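Local structure of PatF (Prochloron didemni, 4BG2) at residues Tyr211-Leu216 and Ile223-Tyr228; Gly231-Lys236 and Glu240-Phe245; Lys255-Asn260 and Val279-Thr284; Glu285-Leu288 and Arg292-Asn295. The protein is a prenyltransferase-family protein of patellamide (cyanobactin) biosynthesis that probably acts on peptide natural products. All coordinates share one frame; numbering follows the deposited sequence.

Contact 1: Tyr211-Leu216 and Ile223-Tyr228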
loop_
_atom_site.group_PDB
_atom_site.type_symbol
_atom_site.label_atom_id
_atom_site.label_comp_id
_atom_site.label_asym_id
_atom_site.label_seq_id
_atom_site.Cartn_x
_atom_site.Cartn_y
_atom_site.Cartn_z
ATOM N N TYR A 211 -16.761 12.757 -7.676
ATOM C CA TYR A 211 -17.464 11.743 -6.905
ATOM C C TYR A 211 -17.388 12.088 -5.422
ATOM O O TYR A 211 -18.378 12.015 -4.702
ATOM C CB TYR A 211 -16.849 10.355 -7.163
ATOM C CG TYR A 211 -17.466 9.277 -6.318
ATOM C CD1 TYR A 211 -18.584 8.588 -6.753
ATOM C CD2 TYR A 211 -16.958 8.978 -5.061
ATOM C CE1 TYR A 211 -19.177 7.605 -5.967
ATOM C CE2 TYR A 211 -17.550 8.007 -4.267
ATOM C CZ TYR A 211 -18.657 7.327 -4.725
ATOM O OH TYR A 211 -19.234 6.349 -3.958
ATOM N N THR A 212 -16.198 12.486 -4.998
ATOM C CA THR A 212 -15.950 12.948 -3.656
ATOM C C THR A 212 -16.823 14.156 -3.284
ATOM O O THR A 212 -17.495 14.158 -2.250
ATOM C CB THR A 212 -14.458 13.279 -3.489
ATOM O OG1 THR A 212 -13.714 12.077 -3.659
ATOM C CG2 THR A 212 -14.154 13.855 -2.092
ATOM N N GLN A 213 -16.820 15.159 -4.131
ATOM C CA GLN A 213 -17.614 16.370 -3.864
ATOM C C GLN A 213 -19.093 16.056 -3.743
ATOM O O GLN A 213 -19.733 16.531 -2.829
ATOM C CB GLN A 213 -17.390 17.411 -4.943
ATOM C CG GLN A 213 -15.978 17.954 -4.950
ATOM C CD GLN A 213 -15.687 18.740 -6.221
ATOM O OE1 GLN A 213 -15.743 18.207 -7.335
ATOM N NE2 GLN A 213 -15.398 20.014 -6.067
ATOM N N LYS A 214 -19.619 15.226 -4.641
ATOM C CA LYS A 214 -21.043 14.861 -4.619
ATOM C C LYS A 214 -21.444 13.873 -3.535
ATOM O O LYS A 214 -22.558 13.934 -3.028
ATOM C CB LYS A 214 -21.460 14.283 -5.972
ATOM C CG LYS A 214 -21.376 15.274 -7.120
ATOM C CD LYS A 214 -21.519 14.552 -8.451
ATOM C CE LYS A 214 -21.637 15.527 -9.613
ATOM N NZ LYS A 214 -21.862 14.802 -10.901
ATOM N N ASN A 215 -20.557 12.940 -3.188
ATOM C CA ASN A 215 -20.984 11.801 -2.395
ATOM C C ASN A 215 -20.391 11.679 -1.002
ATOM O O ASN A 215 -20.968 11.009 -0.168
ATOM C CB ASN A 215 -20.740 10.507 -3.186
ATOM C CG ASN A 215 -21.424 10.531 -4.545
ATOM O OD1 ASN A 215 -22.539 10.062 -4.684
ATOM N ND2 ASN A 215 -20.780 11.121 -5.532
ATOM N N LEU A 216 -19.218 12.251 -0.764
ATOM C CA LEU A 216 -18.518 11.969 0.474
ATOM C C LEU A 216 -18.742 13.092 1.477
ATOM O O LEU A 216 -19.201 14.164 1.120
ATOM C CB LEU A 216 -17.028 11.743 0.232
ATOM C CG LEU A 216 -16.658 10.496 -0.570
ATOM C CD1 LEU A 216 -15.154 10.304 -0.552
ATOM C CD2 LEU A 216 -17.373 9.240 -0.065
ATOM N N ILE A 223 -10.591 18.064 3.743
ATOM C CA ILE A 223 -9.172 17.690 3.874
ATOM C C ILE A 223 -8.539 17.047 2.638
ATOM O O ILE A 223 -7.330 17.026 2.530
ATOM C CB ILE A 223 -8.907 16.743 5.079
ATOM C CG1 ILE A 223 -9.722 15.460 4.939
ATOM C CG2 ILE A 223 -9.204 17.474 6.397
ATOM C CD1 ILE A 223 -9.395 14.379 5.952
ATOM N N PHE A 224 -9.335 16.530 1.705
ATOM C CA PHE A 224 -8.771 15.633 0.698
ATOM C C PHE A 224 -7.817 16.286 -0.292
ATOM O O PHE A 224 -6.995 15.605 -0.871
ATOM C CB PHE A 224 -9.860 14.817 -0.019
ATOM C CG PHE A 224 -10.516 15.525 -1.167
ATOM C CD1 PHE A 224 -11.469 16.495 -0.941
ATOM C CD2 PHE A 224 -10.204 15.183 -2.473
ATOM C CE1 PHE A 224 -12.086 17.149 -1.998
ATOM C CE2 PHE A 224 -10.807 15.823 -3.529
ATOM C CZ PHE A 224 -11.756 16.800 -3.295
ATOM N N ARG A 225 -7.912 17.597 -0.453
ATOM C CA ARG A 225 -7.036 18.363 -1.347
ATOM C C ARG A 225 -5.842 18.994 -0.645
ATOM O O ARG A 225 -5.024 19.624 -1.297
ATOM C CB ARG A 225 -7.822 19.494 -2.001
ATOM C CG ARG A 225 -8.977 19.030 -2.863
ATOM C CD ARG A 225 -9.893 20.205 -3.156
ATOM N NE ARG A 225 -10.669 19.988 -4.368
ATOM C CZ ARG A 225 -11.661 20.769 -4.772
ATOM N NH1 ARG A 225 -12.019 21.833 -4.058
ATOM N NH2 ARG A 225 -12.307 20.474 -5.895
ATOM N N GLU A 226 -5.751 18.827 0.671
ATOM C CA GLU A 226 -4.667 19.404 1.482
ATOM C C GLU A 226 -3.304 18.710 1.369
ATOM O O GLU A 226 -2.274 19.326 1.642
ATOM C CB GLU A 226 -5.082 19.445 2.955
ATOM C CG GLU A 226 -6.234 20.405 3.208
ATOM C CD GLU A 226 -5.963 21.779 2.634
ATOM O OE1 GLU A 226 -4.964 22.410 3.043
ATOM O OE2 GLU A 226 -6.742 22.214 1.760
ATOM N N GLY A 227 -3.301 17.431 1.007
ATOM C CA GLY A 227 -2.055 16.707 0.771
ATOM C C GLY A 227 -1.741 16.755 -0.707
ATOM O O GLY A 227 -2.440 17.406 -1.471
ATOM N N TYR A 228 -0.710 16.045 -1.130
ATOM C CA TYR A 228 -0.357 16.047 -2.548
ATOM C C TYR A 228 -1.136 14.989 -3.346
ATOM O O TYR A 228 -1.192 15.050 -4.571
ATOM C CB TYR A 228 1.151 15.877 -2.745
ATOM C CG TYR A 228 1.706 14.511 -2.421
ATOM C CD1 TYR A 228 1.732 13.489 -3.383
ATOM C CD2 TYR A 228 2.248 14.241 -1.170
ATOM C CE1 TYR A 228 2.256 12.228 -3.089
ATOM C CE2 TYR A 228 2.784 12.990 -0.877
ATOM C CZ TYR A 228 2.783 11.992 -1.844
ATOM O OH TYR A 228 3.307 10.749 -1.561
#
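T212 CG2 stands over the middle of the F224 ring, 3.8 Å from its centroid and 7° off the ring normal, in a CH-pi contact. Followed from its root, F224 begins with CB, which packs on F245. A chi1 of 84° puts CG between the backbone N and the carbonyl carbon, which turns one ring face to the T212 methyl. F224 CG lies 4.1 Å from T212 CG2, CE1 comes to 3.9 Å of that methyl, and CZ at the tip is 4.0 Å from it; such even spacing is what a centred methyl gives. The opposite face is covered by the chain's own R225 CG, 3.5 Å above the plane, and F230 meets the ring edge-to-face. This belongs to the outer layer of a PT barrel, ten antiparallel strands ringed by helices: helix 206-215 touches the loop that leads from helix 218-223 into strand 229-233. OG1, on the other branch of T212, bonds L208 O within the helix, consistent with CG2 being the branch turned to F224. On the solvent-facing side, Q213 NE2 and R225 NH2 approach to 3.1 Å without a hydrogen bond, both being donors, and their amide and guanidinium planes are 63° apart.

Contact 2: Gly231-Lys236 and Glu240-Phe245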
loop_
_atom_site.group_PDB
_atom_site.type_symbol
_atom_site.label_atom_id
_atom_site.label_comp_id
_atom_site.label_asym_id
_atom_site.label_seq_id
_atom_site.Cartn_x
_atom_site.Cartn_y
_atom_site.Cartn_z
ATOM N N GLY A 231 -6.491 9.241 -2.424
ATOM C CA GLY A 231 -6.880 7.968 -3.041
ATOM C C GLY A 231 -7.955 7.269 -2.247
ATOM O O GLY A 231 -8.157 7.537 -1.075
ATOM N N ALA A 232 -8.655 6.370 -2.897
ATOM C CA ALA A 232 -9.650 5.575 -2.243
ATOM C C ALA A 232 -9.521 4.162 -2.784
ATOM O O ALA A 232 -9.421 3.986 -4.002
ATOM C CB ALA A 232 -11.030 6.131 -2.531
ATOM N N PHE A 233 -9.539 3.165 -1.912
ATOM C CA PHE A 233 -9.587 1.791 -2.372
ATOM C C PHE A 233 -10.977 1.204 -2.253
ATOM O O PHE A 233 -11.537 1.132 -1.171
ATOM C CB PHE A 233 -8.595 0.914 -1.608
ATOM C CG PHE A 233 -7.183 1.009 -2.095
ATOM C CD1 PHE A 233 -6.862 0.733 -3.406
ATOM C CD2 PHE A 233 -6.157 1.306 -1.213
ATOM C CE1 PHE A 233 -5.547 0.779 -3.832
ATOM C CE2 PHE A 233 -4.840 1.365 -1.626
ATOM C CZ PHE A 233 -4.535 1.120 -2.944
ATOM N N PHE A 234 -11.535 0.805 -3.387
ATOM C CA PHE A 234 -12.786 0.061 -3.431
ATOM C C PHE A 234 -12.543 -1.443 -3.655
ATOM O O PHE A 234 -11.600 -1.845 -4.342
ATOM C CB PHE A 234 -13.640 0.614 -4.558
ATOM C CG PHE A 234 -14.063 2.050 -4.337
ATOM C CD1 PHE A 234 -13.209 3.084 -4.642
ATOM C CD2 PHE A 234 -15.295 2.337 -3.784
ATOM C CE1 PHE A 234 -13.584 4.402 -4.421
ATOM C CE2 PHE A 234 -15.684 3.643 -3.553
ATOM C CZ PHE A 234 -14.825 4.676 -3.866
ATOM N N SER A 235 -13.411 -2.264 -3.081
ATOM C CA SER A 235 -13.357 -3.707 -3.283
ATOM C C SER A 235 -14.722 -4.287 -3.027
ATOM O O SER A 235 -15.450 -3.794 -2.178
ATOM C CB SER A 235 -12.373 -4.365 -2.294
ATOM O OG SER A 235 -12.163 -5.754 -2.576
ATOM N N LYS A 236 -15.019 -5.395 -3.699
ATOM C CA LYS A 236 -16.190 -6.216 -3.367
ATOM C C LYS A 236 -16.187 -6.591 -1.881
ATOM O O LYS A 236 -17.213 -6.868 -1.303
ATOM C CB LYS A 236 -16.162 -7.542 -4.118
ATOM C CG LYS A 236 -17.486 -8.294 -4.091
ATOM C CD LYS A 236 -17.374 -9.585 -4.879
ATOM C CE LYS A 236 -18.708 -10.317 -4.968
ATOM N NZ LYS A 236 -19.093 -10.947 -3.663
ATOM N N GLU A 240 -17.297 -0.085 2.531
ATOM C CA GLU A 240 -17.054 1.297 2.122
ATOM C C GLU A 240 -15.578 1.401 1.798
ATOM O O GLU A 240 -14.784 0.629 2.312
ATOM C CB GLU A 240 -17.503 2.316 3.189
ATOM C CG GLU A 240 -16.845 2.227 4.557
ATOM C CD GLU A 240 -17.322 3.350 5.502
ATOM O OE1 GLU A 240 -16.897 4.532 5.375
ATOM O OE2 GLU A 240 -18.114 3.041 6.403
ATOM N N PRO A 241 -15.220 2.320 0.894
ATOM C CA PRO A 241 -13.825 2.438 0.559
ATOM C C PRO A 241 -12.949 2.835 1.742
ATOM O O PRO A 241 -13.405 3.517 2.650
ATOM C CB PRO A 241 -13.813 3.562 -0.484
ATOM C CG PRO A 241 -15.061 4.377 -0.212
ATOM C CD PRO A 241 -16.055 3.348 0.216
ATOM N N ILE A 242 -11.678 2.488 1.668
ATOM C CA ILE A 242 -10.674 3.050 2.544
ATOM C C ILE A 242 -10.012 4.219 1.823
ATOM O O ILE A 242 -9.640 4.109 0.663
ATOM C CB ILE A 242 -9.681 1.979 3.038
ATOM C CG1 ILE A 242 -8.655 2.593 3.980
ATOM C CG2 ILE A 242 -8.976 1.283 1.884
ATOM C CD1 ILE A 242 -8.025 1.561 4.871
ATOM N N LEU A 243 -9.981 5.374 2.490
ATOM C CA LEU A 243 -9.504 6.611 1.896
ATOM C C LEU A 243 -8.091 6.802 2.322
ATOM O O LEU A 243 -7.766 6.508 3.451
ATOM C CB LEU A 243 -10.346 7.825 2.346
ATOM C CG LEU A 243 -11.865 7.689 2.258
ATOM C CD1 LEU A 243 -12.567 8.988 2.681
ATOM C CD2 LEU A 243 -12.308 7.299 0.849
ATOM N N PHE A 244 -7.245 7.282 1.423
ATOM C CA PHE A 244 -5.847 7.492 1.721
ATOM C C PHE A 244 -5.586 8.977 1.509
ATOM O O PHE A 244 -5.933 9.511 0.469
ATOM C CB PHE A 244 -4.946 6.710 0.747
ATOM C CG PHE A 244 -4.642 5.314 1.158
ATOM C CD1 PHE A 244 -5.645 4.348 1.216
ATOM C CD2 PHE A 244 -3.311 4.906 1.376
ATOM C CE1 PHE A 244 -5.329 3.019 1.559
ATOM C CE2 PHE A 244 -3.008 3.598 1.701
ATOM C CZ PHE A 244 -4.019 2.647 1.788
ATOM N N PHE A 245 -4.903 9.597 2.466
ATOM C CA PHE A 245 -4.507 10.993 2.374
ATOM C C PHE A 245 -2.983 11.071 2.464
ATOM O O PHE A 245 -2.448 10.857 3.541
ATOM C CB PHE A 245 -5.151 11.777 3.511
ATOM C CG PHE A 245 -6.640 11.633 3.563
ATOM C CD1 PHE A 245 -7.454 12.454 2.784
ATOM C CD2 PHE A 245 -7.227 10.679 4.365
ATOM C CE1 PHE A 245 -8.827 12.320 2.824
ATOM C CE2 PHE A 245 -8.595 10.534 4.406
ATOM C CZ PHE A 245 -9.400 11.351 3.633
#
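G231, A232 and F233 pair with F244, L243 and I242 in a beta hairpin, strands 229-233 and 242-247, which forms part of the wall of the antiparallel barrel; the short strand segments run at 155° to each other. Four backbone hydrogen bonds hold the strands together. G231 and F244 bond in both directions, with F244 N to G231 O at 2.7 Å, and F233 and I242 do the same, with F233 N to I242 O also 2.7 Å. A232 and L243 between them are a non-hydrogen-bonded pair, where A232 CA adds a CA-H...O contact of 3.3 Å to I242 O. Further backbone bonds, A232 with P192 and L243 with V283, join the hairpin to strands 186-194 and 276-284.

Apolar contacts fall on both faces. On the inner face, which carries F233, I242 and F244, I242 CG2 lies 3.5 Å from F233 CB, a place left to it because CG1 is anti to the backbone N. On the outer face, A232 CB meets L243 CD2 at 3.8 Å, and V220 of helix 218-223 packs on L243.

Two contacts involve aromatic rings. The edge of F233 is turned to the face of F244 in an offset edge-to-face pair, planes at 90°, and Y299 also meets the F244 ring. Beyond the paired residues, P241 lies alongside F234 and points the same way: P241 CB sits over the ring face, 3.7 Å from the F234 centroid and 15° off the normal, while P241 CG approaches F234 CE2 to 3.5 Å.

Contact 3: Lys255-Asn260 and Val279-Thr284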
loop_
_atom_site.group_PDB
_atom_site.type_symbol
_atom_site.label_atom_id
_atom_site.label_comp_id
_atom_site.label_asym_id
_atom_site.label_seq_id
_atom_site.Cartn_x
_atom_site.Cartn_y
_atom_site.Cartn_z
ATOM N N LYS A 255 -2.868 19.189 11.709
ATOM C CA LYS A 255 -3.822 20.171 11.188
ATOM C C LYS A 255 -5.100 19.500 10.711
ATOM O O LYS A 255 -6.146 20.114 10.746
ATOM C CB LYS A 255 -3.207 20.991 10.047
ATOM C CG LYS A 255 -1.985 21.779 10.489
ATOM C CD LYS A 255 -1.433 22.693 9.405
ATOM C CE LYS A 255 -0.081 23.246 9.839
ATOM N NZ LYS A 255 0.328 24.494 9.127
ATOM N N TYR A 256 -5.026 18.239 10.278
ATOM C CA TYR A 256 -6.172 17.609 9.629
ATOM C C TYR A 256 -6.734 16.380 10.325
ATOM O O TYR A 256 -7.872 15.989 10.052
ATOM C CB TYR A 256 -5.818 17.250 8.184
ATOM C CG TYR A 256 -5.130 18.374 7.455
ATOM C CD1 TYR A 256 -5.820 19.543 7.127
ATOM C CD2 TYR A 256 -3.780 18.299 7.136
ATOM C CE1 TYR A 256 -5.183 20.590 6.483
ATOM C CE2 TYR A 256 -3.137 19.344 6.497
ATOM C CZ TYR A 256 -3.839 20.482 6.172
ATOM O OH TYR A 256 -3.195 21.512 5.532
ATOM N N PHE A 257 -5.943 15.769 11.203
ATOM C CA PHE A 257 -6.348 14.569 11.898
ATOM C C PHE A 257 -6.071 14.705 13.390
ATOM O O PHE A 257 -5.069 15.304 13.784
ATOM C CB PHE A 257 -5.542 13.368 11.363
ATOM C CG PHE A 257 -5.647 13.176 9.875
ATOM C CD1 PHE A 257 -6.748 12.536 9.327
ATOM C CD2 PHE A 257 -4.656 13.638 9.020
ATOM C CE1 PHE A 257 -6.845 12.354 7.958
ATOM C CE2 PHE A 257 -4.758 13.465 7.647
ATOM C CZ PHE A 257 -5.855 12.821 7.120
ATOM N N THR A 258 -6.940 14.103 14.203
ATOM C CA THR A 258 -6.716 13.918 15.637
ATOM C C THR A 258 -6.685 12.430 15.916
ATOM O O THR A 258 -7.586 11.695 15.503
ATOM C CB THR A 258 -7.854 14.569 16.456
ATOM O OG1 THR A 258 -7.980 15.937 16.067
ATOM C CG2 THR A 258 -7.590 14.488 17.952
ATOM N N PHE A 259 -5.646 11.973 16.605
ATOM C CA PHE A 259 -5.412 10.552 16.782
ATOM C C PHE A 259 -5.727 10.113 18.198
ATOM O O PHE A 259 -5.647 10.915 19.141
ATOM C CB PHE A 259 -3.943 10.209 16.511
ATOM C CG PHE A 259 -3.445 10.614 15.143
ATOM C CD1 PHE A 259 -3.816 9.905 14.015
ATOM C CD2 PHE A 259 -2.565 11.687 14.993
ATOM C CE1 PHE A 259 -3.340 10.266 12.760
ATOM C CE2 PHE A 259 -2.083 12.047 13.741
ATOM C CZ PHE A 259 -2.471 11.334 12.624
ATOM N N ASN A 260 -6.056 8.829 18.349
ATOM C CA ASN A 260 -6.005 8.199 19.652
ATOM C C ASN A 260 -4.537 8.136 20.097
ATOM O O ASN A 260 -3.657 8.619 19.396
ATOM C CB ASN A 260 -6.695 6.830 19.638
ATOM C CG ASN A 260 -5.952 5.795 18.801
ATOM O OD1 ASN A 260 -4.889 6.066 18.249
ATOM N ND2 ASN A 260 -6.490 4.581 18.763
ATOM N N VAL A 279 4.032 10.569 4.121
ATOM C CA VAL A 279 3.209 9.793 5.044
ATOM C C VAL A 279 1.820 9.731 4.467
ATOM O O VAL A 279 1.485 10.494 3.569
ATOM C CB VAL A 279 3.171 10.391 6.457
ATOM C CG1 VAL A 279 4.582 10.454 7.001
ATOM C CG2 VAL A 279 2.562 11.807 6.474
ATOM N N ALA A 280 1.028 8.786 4.943
ATOM C CA ALA A 280 -0.351 8.706 4.542
ATOM C C ALA A 280 -1.175 8.148 5.662
ATOM O O ALA A 280 -0.756 7.244 6.370
ATOM C CB ALA A 280 -0.509 7.851 3.287
ATOM N N ILE A 281 -2.372 8.689 5.804
ATOM C CA ILE A 281 -3.349 8.135 6.687
ATOM C C ILE A 281 -4.417 7.451 5.848
ATOM O O ILE A 281 -4.959 8.042 4.927
ATOM C CB ILE A 281 -3.994 9.217 7.557
ATOM C CG1 ILE A 281 -2.921 9.948 8.348
ATOM C CG2 ILE A 281 -5.034 8.595 8.497
ATOM C CD1 ILE A 281 -2.124 9.066 9.298
ATOM N N ALA A 282 -4.726 6.210 6.211
ATOM C CA ALA A 282 -5.782 5.440 5.549
ATOM C C ALA A 282 -6.885 5.221 6.555
ATOM O O ALA A 282 -6.642 4.683 7.650
ATOM C CB ALA A 282 -5.238 4.113 5.031
ATOM N N VAL A 283 -8.087 5.643 6.183
ATOM C CA VAL A 283 -9.220 5.699 7.091
ATOM C C VAL A 283 -10.525 5.669 6.296
ATOM O O VAL A 283 -10.568 6.133 5.175
ATOM C CB VAL A 283 -9.072 6.947 8.016
ATOM C CG1 VAL A 283 -9.118 8.248 7.233
ATOM C CG2 VAL A 283 -10.123 6.958 9.117
ATOM N N THR A 284 -11.581 5.094 6.847
ATOM C CA THR A 284 -12.893 5.149 6.197
ATOM C C THR A 284 -13.587 6.500 6.460
ATOM O O THR A 284 -13.290 7.189 7.433
ATOM C CB THR A 284 -13.836 4.050 6.691
ATOM O OG1 THR A 284 -14.074 4.247 8.073
ATOM C CG2 THR A 284 -13.242 2.652 6.442
#
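F259 O accepts a hydrogen bond from R292 NH1, which helps fix the backbone of a residue whose ring reaches I281 across the contact. The two segments meet at I281. Its CG1 lies over one face of F257, displaced toward the rim, 4.2 Å from the ring centroid and 16° off the normal, a CH-pi contact; the nearest ring atom, F257 CE2, is 4.0 Å from CG1. The two side chains slide past each other in opposite directions. F259 comes instead from straight across, and I281 CD1 meets it at the ring edge, near its plane, 3.9 Å from F259 CE1. A bend at chi2 (-61°) carries CD1 off the F257 face toward this second ring. The chain after helix 253-256 is thereby laid over the outer side of barrel strand 276-284, whose A282 faces the other way, onto I242 and F244. Cut back to CB, as in an alanine, I281 would probably leave the F257 face and the F259 edge without their partner and the two rings less firmly fixed. No hydrogen bond crosses between the segments, so their cohesion comes from buried apolar surface, with backbone bonds of T258 and N260 to L293 alongside.

Contact 4: Glu285-Leu288 and Arg292-Asn295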
loop_
_atom_site.group_PDB
_atom_site.type_symbol
_atom_site.label_atom_id
_atom_site.label_comp_id
_atom_site.label_asym_id
_atom_site.label_seq_id
_atom_site.Cartn_x
_atom_site.Cartn_y
_atom_site.Cartn_z
ATOM N N GLU A 285 -14.501 6.861 5.575
ATOM C CA GLU A 285 -15.377 8.026 5.773
ATOM C C GLU A 285 -15.999 8.009 7.166
ATOM O O GLU A 285 -15.953 9.006 7.883
ATOM C CB GLU A 285 -16.501 8.013 4.735
ATOM C CG GLU A 285 -17.272 9.331 4.632
ATOM C CD GLU A 285 -18.360 9.286 3.582
ATOM O OE1 GLU A 285 -18.788 8.176 3.182
ATOM O OE2 GLU A 285 -18.796 10.360 3.145
ATOM N N THR A 286 -16.578 6.855 7.515
ATOM C CA THR A 286 -17.241 6.638 8.800
ATOM C C THR A 286 -16.316 6.929 9.979
ATOM O O THR A 286 -16.710 7.572 10.923
ATOM C CB THR A 286 -17.717 5.169 8.912
ATOM O OG1 THR A 286 -18.762 4.933 7.958
ATOM C CG2 THR A 286 -18.232 4.856 10.339
ATOM N N GLU A 287 -15.080 6.438 9.918
ATOM C CA GLU A 287 -14.145 6.640 11.020
ATOM C C GLU A 287 -13.660 8.087 11.101
ATOM O O GLU A 287 -13.293 8.553 12.178
ATOM C CB GLU A 287 -12.972 5.680 10.920
ATOM C CG GLU A 287 -11.959 5.812 12.049
ATOM C CD GLU A 287 -12.456 5.259 13.380
ATOM O OE1 GLU A 287 -13.395 4.431 13.397
ATOM O OE2 GLU A 287 -11.894 5.667 14.412
ATOM N N LEU A 288 -13.633 8.784 9.972
ATOM C CA LEU A 288 -13.281 10.214 9.946
ATOM C C LEU A 288 -14.313 11.118 10.612
ATOM O O LEU A 288 -13.989 12.238 10.981
ATOM C CB LEU A 288 -13.111 10.725 8.519
ATOM C CG LEU A 288 -11.708 11.008 8.013
ATOM C CD1 LEU A 288 -11.836 11.722 6.670
ATOM C CD2 LEU A 288 -10.876 11.847 8.987
ATOM N N ARG A 292 -11.978 11.486 17.299
ATOM C CA ARG A 292 -10.629 10.987 17.374
ATOM C C ARG A 292 -10.531 9.719 16.533
ATOM O O ARG A 292 -11.461 8.896 16.540
ATOM C CB ARG A 292 -10.360 10.711 18.848
ATOM C CG ARG A 292 -8.916 10.527 19.247
ATOM C CD ARG A 292 -8.836 10.377 20.762
ATOM N NE ARG A 292 -9.020 11.679 21.406
ATOM C CZ ARG A 292 -8.084 12.628 21.504
ATOM N NH1 ARG A 292 -6.864 12.444 21.008
ATOM N NH2 ARG A 292 -8.375 13.783 22.099
ATOM N N LEU A 293 -9.427 9.571 15.797
ATOM C CA LEU A 293 -9.218 8.382 14.993
ATOM C C LEU A 293 -8.807 7.227 15.891
ATOM O O LEU A 293 -7.800 7.307 16.579
ATOM C CB LEU A 293 -8.146 8.615 13.923
ATOM C CG LEU A 293 -8.485 9.604 12.811
ATOM C CD1 LEU A 293 -7.422 9.515 11.725
ATOM C CD2 LEU A 293 -9.877 9.368 12.245
ATOM N N GLU A 294 -9.618 6.169 15.877
ATOM C CA GLU A 294 -9.361 4.950 16.640
ATOM C C GLU A 294 -8.997 3.777 15.718
ATOM O O GLU A 294 -8.262 2.866 16.121
ATOM C CB GLU A 294 -10.602 4.595 17.469
ATOM C CG GLU A 294 -10.886 5.569 18.619
ATOM C CD GLU A 294 -10.117 5.276 19.924
ATOM O OE1 GLU A 294 -9.288 4.318 20.017
ATOM O OE2 GLU A 294 -10.326 6.037 20.890
ATOM N N ASN A 295 -9.541 3.798 14.501
ATOM C CA ASN A 295 -9.388 2.733 13.548
ATOM C C ASN A 295 -8.871 3.300 12.235
ATOM O O ASN A 295 -9.598 3.994 11.522
ATOM C CB ASN A 295 -10.718 2.028 13.343
ATOM C CG ASN A 295 -11.244 1.412 14.622
ATOM O OD1 ASN A 295 -10.671 0.458 15.131
ATOM N ND2 ASN A 295 -12.334 1.966 15.156
#
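The carboxylate of E287 and the amide of N295 are turned 83° against each other, and their side chains cross at about a right angle. N295 ND2 approaches E287 OE1 from above the carboxylate plane, 49° out of it, whereas OE1 lies in the plane of the amide; the bond from N295 ND2 to E287 OE1 is 3.2 Å long and nearly straight, at 168°. The other oxygen turns to the backbone: E287 OE2 takes E294 N at 2.8 Å, the N-H arriving nearly in line with the C-O bond, and N295 N in a weak bond of 3.0 Å. CG anti to the backbone N, followed by a bend at chi2, brings the carboxylate to these donors. Beside the polar group, L293 CD2 touches E287 O at 3.5 Å and L288 CD2 at 4.2 Å, in apolar surroundings that V283 shares. The contact closes the connection between strands 276-284 and 295-303, the last two of the barrel: a short helix, N-capped by T284 OG1 on E287 N, is tied to the residues that start the final strand. With only a methyl group at E287, as in an alanine, the N-H groups of E294 and N295 and the N295 amide would probably lose their acceptor, and the connection would be freer to shift. Three N-H donors, one of them weakly bonded, gathered on one buried carboxylate, with K290 a long and weak ion-pair partner, are likely to favour its ionised form.

The four contacts follow one another along the chain without overlap, and all fall in its C-terminal part. Contact 2 is a hairpin of the barrel wall; strand 276-284 of contact 3 is the neighbour of strand 242-247, joined to it by the backbone bond of F245 with I281 among others. Contact 4 lies just past the end of that strand, its centre about 8 Å from that of contact 3, and backbone bonds join the two. Contact 1 sits in the outer helices, about 12 Å from contact 2 and 16 Å from contact 4, centre to centre. I223 CD1 packs on F245, F257 and L288, so contact 1 touches the other three in one apolar layer, which probably helps hold helices and connections against the outside of the last barrel strands.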